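Local coordinates for protein putative carbohydrate-active enzyme (Uncultured organism, PDB 5WH8) that probably hydrolyses O-glycosyl bonds as a cellulase, this chain being the family 5 glycoside hydrolase barrel of a longer multi-modular protein, at residues Asp117-Tyr120 against Thr121-Asp124; Ile126-Trp129 against Asp130-Ala134; Ser188-Val191 against Asp192-Ala195; Lys222-Val225 against Ala226-Lys229. All blocks are in the same frame, centred on the assembly; numbering follows the deposited sequence.

All four contacts are local, each within one short run of chain, and all lie in the outer layer of a closed eight-stranded parallel barrel. Contacts 1 and 2 follow each other on helix 122-135, contact 1 at its start and contact 2 in its body; their centres are 14 Å apart. Contacts 3 and 4 form a second pair, with centres only 8 Å apart, joined by Lys222, whose NZ lies 2.8 Å from Asp190 OD1 and 2.8 Å from Asp192 OD1 in two salt bridges. The pairs stand well apart: the centres of contacts 2 and 4 are 31 Å from each other. Bound 1,2-ethanediol, probably from the crystallisation liquor, lies near Tyr131, Gln189 and Lys222.

Contact 1 of 4, residues Asp117-Tyr120 against Thr121-Asp124; sequences DPNY and TLDD
Residues Pro118-Thr121 form a short 3-10 turn that runs straight into helix 122-135, Thr121 N donating to Pro118 O at 2.9 Å and Leu122 N to Asn119 O at 3.2 Å. The hydroxyl of Thr121 doubles the first of these bonds. With chi1 at 73°, OG1 sits between the backbone N and the carbonyl carbon, from where it gives its proton to Pro118 O at 2.8 Å. The two donors approach that oxygen differently: OG1 lies in the carbonyl plane, on a lone pair, whereas the amide N stands well above the plane. OG1 also meets the indole NE1 of Trp108, which ties the turn to strand 103-109.

Leu122 leans back along Asn119, the two side chains running side by side, and its CD1 comes to 3.7 Å from Asn119 OD1. Asn119 N donates to Asp117 OD1, two residues back, at 3.0 Å and closes an Asx turn. The same oxygen takes Asn119 ND2 at 2.9 Å on its syn lone pair; this bond and a second from ND2 to Asp159 O hold the amide. Asp117 CB rests over one face of the Tyr120 ring, toward its rim, while Pro118, Asn119 and Leu122 pack on Tyr163 of helix 157-172. A water accepts from Asp123 N at 3.0 Å and gives a weak bond to Tyr120 O. The Asx turn thus leads through the 3-10 turn into helix 122-135, completing the loop from barrel strand 103-109, a beta-alpha connection of the TIM barrel.

Contact 2 of 4, residues Ile126-Trp129 against Asp130-Ala134; sequences IPFW and DYMSA
Met132 CG lies over one face of the Phe128 ring, 3.9 Å from its centroid and 17° off the normal, a CH-pi contact, while the edge of that ring meets Trp129 CD1 in plane. Phe128 CE2 in turn stands 3.6 Å above the plane of the Trp129 ring, over its centre. Met132 CB approaches Trp129 CE3 obliquely, and Met132 CE touches the edge of the Tyr131 ring. The methionine bends at chi2 (-66°), carrying SD to 5.2 Å from the Phe128 centroid, an oblique Met-aromatic contact. Beyond the segments, Trp108 meets both Phe128 and Trp129, the latter edge-to-face.

On the polar side, Ser133 OG donates to Trp129 O at 2.7 Å, and Ser133 N reaches the same oxygen at 3.1 Å, so one carbonyl takes two bonds from one residue. Asn174 also bonds to OG. Asp130 pairs with Lys173, and Tyr131 OH bonds to Asp91.

Pro127 has no N-H to give to the preceding turn, and the helix is kinked there. Phe128 and Trp129 both pack on Ile106 of strand 103-109, the helix-on-strand packing of a beta-alpha-beta unit in a TIM barrel.

Contact 3 of 4, residues Ser188-Val191 against Asp192-Ala195; sequences SQDV and DLAA
Backbone hydrogen bonds draw Asp190 and Val191 into the short helix that follows. Asp190 O receives Ala194 N at 3.2 Å in a fairly straight bond, 164° at the hydrogen, and Leu193 N in a weak, bent one. Val191 O takes Ala195 N at 3.0 Å. Just before them, Val191 N reaches back weakly to Gln189 O, closing an inverse gamma turn centred on Asp190.

Van der Waals contact joins a leucine methyl to an aspartate side chain: Leu193 and Asp190 lie alongside each other and point the same way, with Leu193 CD1 3.8 Å from Asp190 CB and 3.7 Å from Asp190 OD2.

Charge sets the third kind of interaction. Asp192 has chi1 at 55°, which turns its carboxylate back over the preceding turn and puts OD1 at 3.6 Å from Asp190 CA. Asp190 OD1 and Asp192 OD1 are then 4.5 Å apart, and both form salt bridges to Lys222 NZ of helix 217-228. The shared cation probably offsets the repulsion between the two acids. Val191 meets Ala226 on that same neighbouring helix, while Ala194 faces Tyr206 of strand 204-211. Although Asp190 occupies the N-cap position, its carboxylate does not cap the helix and goes to Thr186 and Lys222 instead. An inverse gamma turn at Asp190 thus leads into short helix 191-194, between barrel strands 180-182 and 204-211.

Contact 4 of 4, residues Lys222-Val225 against Ala226-Lys229; sequences KAQV and AINK
Gln224 and Asn228, one helical turn apart, join through their amides: Gln224 NE2 donates to Asn228 OD1 at 3.1 Å, with 160° at the hydrogen. The acceptor lies in the amide plane of Gln224, but seen from Asn228 the donor stands above the carbonyl plane and not on a lone pair, and the two amide planes are 46° apart. Gln224 is placed for this by a chain that leaves with CG anti to the backbone N (chi1 -168°) and then bends at chi2. Its other end is satisfied too, since OE1 accepts from Arg264 NE, so both halves of the amide have a partner and its rotation should be well fixed.

Main-chain donors are met in the regular helical order. Ile227 N gives to Ala223 O at 2.9 Å, nearly in line with the carbonyl, and Asn228 N to Gln224 O at 2.9 Å; Ala226 N to Lys222 O is longer, at 3.3 Å. Lys229 N, at the first residue to leave helical angles, still reaches Val225 O at 3.0 Å, with a weak second bond to Ala226 O. Among the side-chain donors, Lys222 NZ is satisfied by Asp190 and Asp192.

The aliphatic contact is made by Lys229, which lies alongside Val225 with its CD 4.1 Å from Val225 CG1. Ala223 and Ile227 turn to Leu233 of strand 233-239, placing this as the C-terminal end of an outer helix in a beta-alpha-beta unit of the TIM barrel.

Contact 1 of 4, residues Asp117-Tyr120 against Thr121-Asp124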
# COMPACT_ATOMS: atom_id res chain seq x y z
N ASP A 117 5.75 -3.30 -17.55
CA ASP A 117 6.88 -4.18 -17.26
C ASP A 117 7.82 -3.42 -16.35
O ASP A 117 8.48 -2.49 -16.79
CB ASP A 117 7.61 -4.60 -18.54
CG ASP A 117 8.67 -5.67 -18.28
OD1 ASP A 117 9.25 -5.72 -17.17
OD2 ASP A 117 8.90 -6.48 -19.21
N PRO A 118 7.86 -3.78 -15.06
CA PRO A 118 8.64 -2.92 -14.15
C PRO A 118 10.13 -2.87 -14.49
O PRO A 118 10.82 -1.93 -14.11
CB PRO A 118 8.39 -3.55 -12.76
CG PRO A 118 8.04 -4.99 -13.06
CD PRO A 118 7.26 -4.93 -14.36
N ASN A 119 10.64 -3.89 -15.18
CA ASN A 119 12.03 -3.85 -15.63
C ASN A 119 12.35 -2.60 -16.44
O ASN A 119 13.49 -2.12 -16.43
CB ASN A 119 12.36 -5.10 -16.44
CG ASN A 119 12.37 -6.33 -15.60
OD1 ASN A 119 13.28 -6.54 -14.80
ND2 ASN A 119 11.35 -7.18 -15.77
N TYR A 120 11.34 -2.06 -17.12
CA TYR A 120 11.57 -0.91 -17.99
C TYR A 120 11.66 0.39 -17.20
O TYR A 120 11.81 1.46 -17.80
CB TYR A 120 10.48 -0.83 -19.05
CG TYR A 120 10.47 -2.00 -20.01
CD1 TYR A 120 11.54 -2.90 -20.09
CD2 TYR A 120 9.38 -2.21 -20.85
CE1 TYR A 120 11.51 -3.98 -20.97
CE2 TYR A 120 9.35 -3.28 -21.73
CZ TYR A 120 10.41 -4.15 -21.78
OH TYR A 120 10.37 -5.22 -22.67
N THR A 121 11.57 0.30 -15.86
CA THR A 121 11.80 1.45 -14.99
C THR A 121 13.09 1.36 -14.17
O THR A 121 13.35 2.24 -13.34
CB THR A 121 10.63 1.66 -13.99
OG1 THR A 121 10.68 0.65 -12.96
CG2 THR A 121 9.29 1.62 -14.70
N LEU A 122 13.93 0.34 -14.43
CA LEU A 122 15.07 0.06 -13.55
C LEU A 122 16.13 1.16 -13.52
O LEU A 122 16.81 1.31 -12.49
CB LEU A 122 15.74 -1.27 -13.95
CG LEU A 122 15.07 -2.51 -13.38
CD1 LEU A 122 15.56 -3.78 -14.07
CD2 LEU A 122 15.31 -2.60 -11.89
N ASP A 123 16.30 1.91 -14.61
CA ASP A 123 17.29 2.99 -14.61
C ASP A 123 17.00 4.00 -13.50
O ASP A 123 17.93 4.65 -13.01
CB ASP A 123 17.34 3.71 -15.95
CG ASP A 123 17.95 2.87 -17.06
OD1 ASP A 123 18.74 1.95 -16.75
OD2 ASP A 123 17.67 3.17 -18.24
N ASP A 124 15.72 4.17 -13.14
CA ASP A 124 15.34 5.03 -12.02
C ASP A 124 15.00 4.26 -10.74
O ASP A 124 15.21 4.76 -9.64
CB ASP A 124 14.15 5.91 -12.42
CG ASP A 124 14.53 6.94 -13.42
OD1 ASP A 124 15.53 7.66 -13.16
OD2 ASP A 124 13.90 6.98 -14.48
O HOH W 1 15.09 1.47 -17.33

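Contact 2 of 4, residues Ile126-Trp129 against Asp130-Ala134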
# COMPACT_ATOMS: atom_id res chain seq x y z
N ILE A 126 16.36 1.50 -9.44
CA ILE A 126 17.53 1.11 -8.66
C ILE A 126 18.05 2.28 -7.79
O ILE A 126 18.19 2.11 -6.58
CB ILE A 126 18.64 0.55 -9.59
CG1 ILE A 126 18.24 -0.81 -10.17
CG2 ILE A 126 19.97 0.42 -8.88
CD1 ILE A 126 18.07 -1.90 -9.19
N PRO A 127 18.33 3.46 -8.38
CA PRO A 127 18.75 4.56 -7.49
C PRO A 127 17.68 5.03 -6.50
O PRO A 127 18.03 5.41 -5.38
CB PRO A 127 19.13 5.69 -8.45
CG PRO A 127 18.75 5.24 -9.81
CD PRO A 127 18.54 3.77 -9.80
N PHE A 128 16.41 4.96 -6.90
CA PHE A 128 15.31 5.28 -5.98
C PHE A 128 15.35 4.37 -4.77
O PHE A 128 15.30 4.84 -3.63
CB PHE A 128 13.97 5.14 -6.69
CG PHE A 128 12.77 5.37 -5.78
CD1 PHE A 128 12.33 6.64 -5.51
CD2 PHE A 128 12.10 4.28 -5.23
CE1 PHE A 128 11.22 6.84 -4.67
CE2 PHE A 128 10.99 4.48 -4.39
CZ PHE A 128 10.55 5.75 -4.13
N TRP A 129 15.40 3.06 -5.00
CA TRP A 129 15.30 2.12 -3.91
C TRP A 129 16.59 2.08 -3.10
O TRP A 129 16.54 1.85 -1.89
CB TRP A 129 14.90 0.74 -4.42
CG TRP A 129 13.40 0.67 -4.67
CD1 TRP A 129 12.75 0.40 -5.85
CD2 TRP A 129 12.36 0.91 -3.69
NE1 TRP A 129 11.39 0.45 -5.66
CE2 TRP A 129 11.13 0.77 -4.35
CE3 TRP A 129 12.37 1.24 -2.33
CZ2 TRP A 129 9.89 0.91 -3.67
CZ3 TRP A 129 11.17 1.40 -1.67
CH2 TRP A 129 9.93 1.25 -2.34
N ASP A 130 17.74 2.34 -3.73
CA ASP A 130 19.02 2.49 -3.01
C ASP A 130 18.90 3.64 -2.01
O ASP A 130 19.19 3.48 -0.82
CB ASP A 130 20.15 2.75 -4.01
CG ASP A 130 21.56 2.50 -3.44
OD1 ASP A 130 21.75 1.91 -2.37
OD2 ASP A 130 22.53 2.92 -4.11
N TYR A 131 18.45 4.79 -2.49
CA TYR A 131 18.25 5.94 -1.63
C TYR A 131 17.23 5.66 -0.52
O TYR A 131 17.51 5.92 0.66
CB TYR A 131 17.80 7.17 -2.42
CG TYR A 131 17.49 8.30 -1.47
CD1 TYR A 131 18.51 9.05 -0.90
CD2 TYR A 131 16.18 8.56 -1.05
CE1 TYR A 131 18.25 10.06 0.01
CE2 TYR A 131 15.91 9.56 -0.14
CZ TYR A 131 16.95 10.31 0.40
OH TYR A 131 16.71 11.32 1.31
N MET A 132 16.05 5.16 -0.86
CA MET A 132 14.99 5.05 0.15
C MET A 132 15.34 4.07 1.26
O MET A 132 15.03 4.30 2.43
CB MET A 132 13.65 4.67 -0.50
CG MET A 132 13.01 5.83 -1.26
SD MET A 132 12.51 7.19 -0.14
CE MET A 132 12.31 8.53 -1.28
N SER A 133 15.98 2.96 0.90
CA SER A 133 16.33 1.95 1.89
C SER A 133 17.47 2.43 2.79
O SER A 133 17.45 2.14 3.98
CB SER A 133 16.68 0.61 1.21
OG SER A 133 17.73 0.73 0.25
N ALA A 134 18.42 3.18 2.24
CA ALA A 134 19.46 3.79 3.08
C ALA A 134 18.87 4.87 4.01
O ALA A 134 19.17 4.92 5.19
CB ALA A 134 20.56 4.40 2.22

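Contact 3 of 4, residues Ser188-Val191 against Asp192-Ala195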
# COMPACT_ATOMS: atom_id res chain seq x y z
N SER A 188 -1.51 -7.20 -10.61
CA SER A 188 -1.40 -7.84 -9.29
C SER A 188 -2.62 -8.71 -8.98
O SER A 188 -3.21 -8.66 -7.88
CB SER A 188 -1.13 -6.80 -8.19
OG SER A 188 0.20 -6.36 -8.31
N GLN A 189 -2.95 -9.57 -9.95
CA GLN A 189 -3.93 -10.64 -9.75
C GLN A 189 -3.29 -12.02 -9.62
O GLN A 189 -3.81 -12.87 -8.90
CB GLN A 189 -4.94 -10.67 -10.91
CG GLN A 189 -5.85 -9.43 -10.92
CD GLN A 189 -6.68 -9.29 -12.18
OE1 GLN A 189 -6.94 -10.27 -12.88
NE2 GLN A 189 -7.05 -8.06 -12.50
N ASP A 190 -2.17 -12.24 -10.32
CA ASP A 190 -1.66 -13.61 -10.52
C ASP A 190 -0.74 -14.09 -9.38
O ASP A 190 0.38 -14.58 -9.58
CB ASP A 190 -0.96 -13.72 -11.89
CG ASP A 190 -1.92 -13.57 -13.07
OD1 ASP A 190 -3.16 -13.67 -12.91
OD2 ASP A 190 -1.43 -13.31 -14.19
N VAL A 191 -1.24 -13.96 -8.16
CA VAL A 191 -0.52 -14.43 -6.99
C VAL A 191 -0.36 -15.96 -7.05
O VAL A 191 0.62 -16.48 -6.52
CB VAL A 191 -1.24 -13.98 -5.68
CG1 VAL A 191 -1.10 -12.47 -5.52
CG2 VAL A 191 -2.71 -14.37 -5.66
N ASP A 192 -1.32 -16.65 -7.67
CA ASP A 192 -1.23 -18.10 -7.80
C ASP A 192 -0.09 -18.53 -8.71
O ASP A 192 0.47 -19.61 -8.52
CB ASP A 192 -2.55 -18.69 -8.31
CG ASP A 192 -3.04 -18.07 -9.60
OD1 ASP A 192 -3.02 -16.83 -9.75
OD2 ASP A 192 -3.49 -18.83 -10.49
N LEU A 193 0.25 -17.69 -9.69
CA LEU A 193 1.38 -17.99 -10.56
C LEU A 193 2.71 -17.67 -9.88
O LEU A 193 3.68 -18.40 -10.05
CB LEU A 193 1.25 -17.23 -11.88
CG LEU A 193 -0.03 -17.50 -12.66
CD1 LEU A 193 -0.03 -16.77 -14.00
CD2 LEU A 193 -0.27 -18.99 -12.84
N ALA A 194 2.76 -16.60 -9.10
CA ALA A 194 3.94 -16.33 -8.29
C ALA A 194 4.23 -17.50 -7.33
O ALA A 194 5.40 -17.84 -7.07
CB ALA A 194 3.76 -15.03 -7.53
N ALA A 195 3.17 -18.11 -6.82
CA ALA A 195 3.28 -19.20 -5.85
C ALA A 195 3.93 -20.44 -6.45
O ALA A 195 4.36 -21.32 -5.69
CB ALA A 195 1.93 -19.56 -5.32

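Contact 4 of 4, residues Lys222-Val225 against Ala226-Lys229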
# COMPACT_ATOMS: atom_id res chain seq x y z
N LYS A 222 -8.01 -17.74 -6.87
CA LYS A 222 -6.59 -17.57 -7.21
C LYS A 222 -5.77 -17.21 -5.97
O LYS A 222 -4.68 -17.75 -5.74
CB LYS A 222 -6.42 -16.47 -8.27
CG LYS A 222 -6.79 -16.94 -9.68
CD LYS A 222 -7.12 -15.81 -10.66
CE LYS A 222 -5.94 -14.86 -10.95
NZ LYS A 222 -4.77 -15.52 -11.58
N ALA A 223 -6.29 -16.29 -5.17
CA ALA A 223 -5.60 -15.89 -3.95
C ALA A 223 -5.48 -17.07 -2.99
O ALA A 223 -4.44 -17.26 -2.34
CB ALA A 223 -6.30 -14.72 -3.28
N GLN A 224 -6.54 -17.89 -2.91
CA GLN A 224 -6.50 -19.04 -1.99
C GLN A 224 -5.45 -20.06 -2.43
O GLN A 224 -4.83 -20.71 -1.57
CB GLN A 224 -7.87 -19.73 -1.88
CG GLN A 224 -7.95 -20.74 -0.74
CD GLN A 224 -7.83 -20.06 0.59
OE1 GLN A 224 -8.56 -19.11 0.86
NE2 GLN A 224 -6.89 -20.51 1.42
N VAL A 225 -5.26 -20.25 -3.75
CA VAL A 225 -4.16 -21.10 -4.23
C VAL A 225 -2.82 -20.58 -3.69
O VAL A 225 -2.01 -21.35 -3.17
CB VAL A 225 -4.10 -21.18 -5.79
CG1 VAL A 225 -2.83 -21.93 -6.25
CG2 VAL A 225 -5.36 -21.85 -6.35
N ALA A 226 -2.58 -19.28 -3.78
CA ALA A 226 -1.33 -18.71 -3.26
C ALA A 226 -1.16 -18.89 -1.76
O ALA A 226 -0.07 -19.22 -1.29
CB ALA A 226 -1.25 -17.21 -3.61
N ILE A 227 -2.22 -18.65 -1.00
CA ILE A 227 -2.19 -18.86 0.43
C ILE A 227 -1.89 -20.33 0.78
O ILE A 227 -1.07 -20.62 1.64
CB ILE A 227 -3.51 -18.43 1.08
CG1 ILE A 227 -3.72 -16.92 0.91
CG2 ILE A 227 -3.53 -18.84 2.60
CD1 ILE A 227 -5.13 -16.45 1.28
N ASN A 228 -2.55 -21.25 0.08
CA ASN A 228 -2.35 -22.67 0.35
C ASN A 228 -0.94 -23.12 0.01
O ASN A 228 -0.41 -24.06 0.64
CB ASN A 228 -3.38 -23.49 -0.42
CG ASN A 228 -4.79 -23.35 0.16
OD1 ASN A 228 -4.98 -22.95 1.32
ND2 ASN A 228 -5.77 -23.71 -0.63
N LYS A 229 -0.30 -22.44 -0.94
CA LYS A 229 1.09 -22.71 -1.30
C LYS A 229 2.12 -21.90 -0.47
O LYS A 229 3.32 -21.94 -0.76
CB LYS A 229 1.29 -22.43 -2.79
CG LYS A 229 0.53 -23.46 -3.65
CD LYS A 229 0.83 -23.32 -5.12
CE LYS A 229 2.26 -23.75 -5.45
NZ LYS A 229 2.53 -25.18 -5.14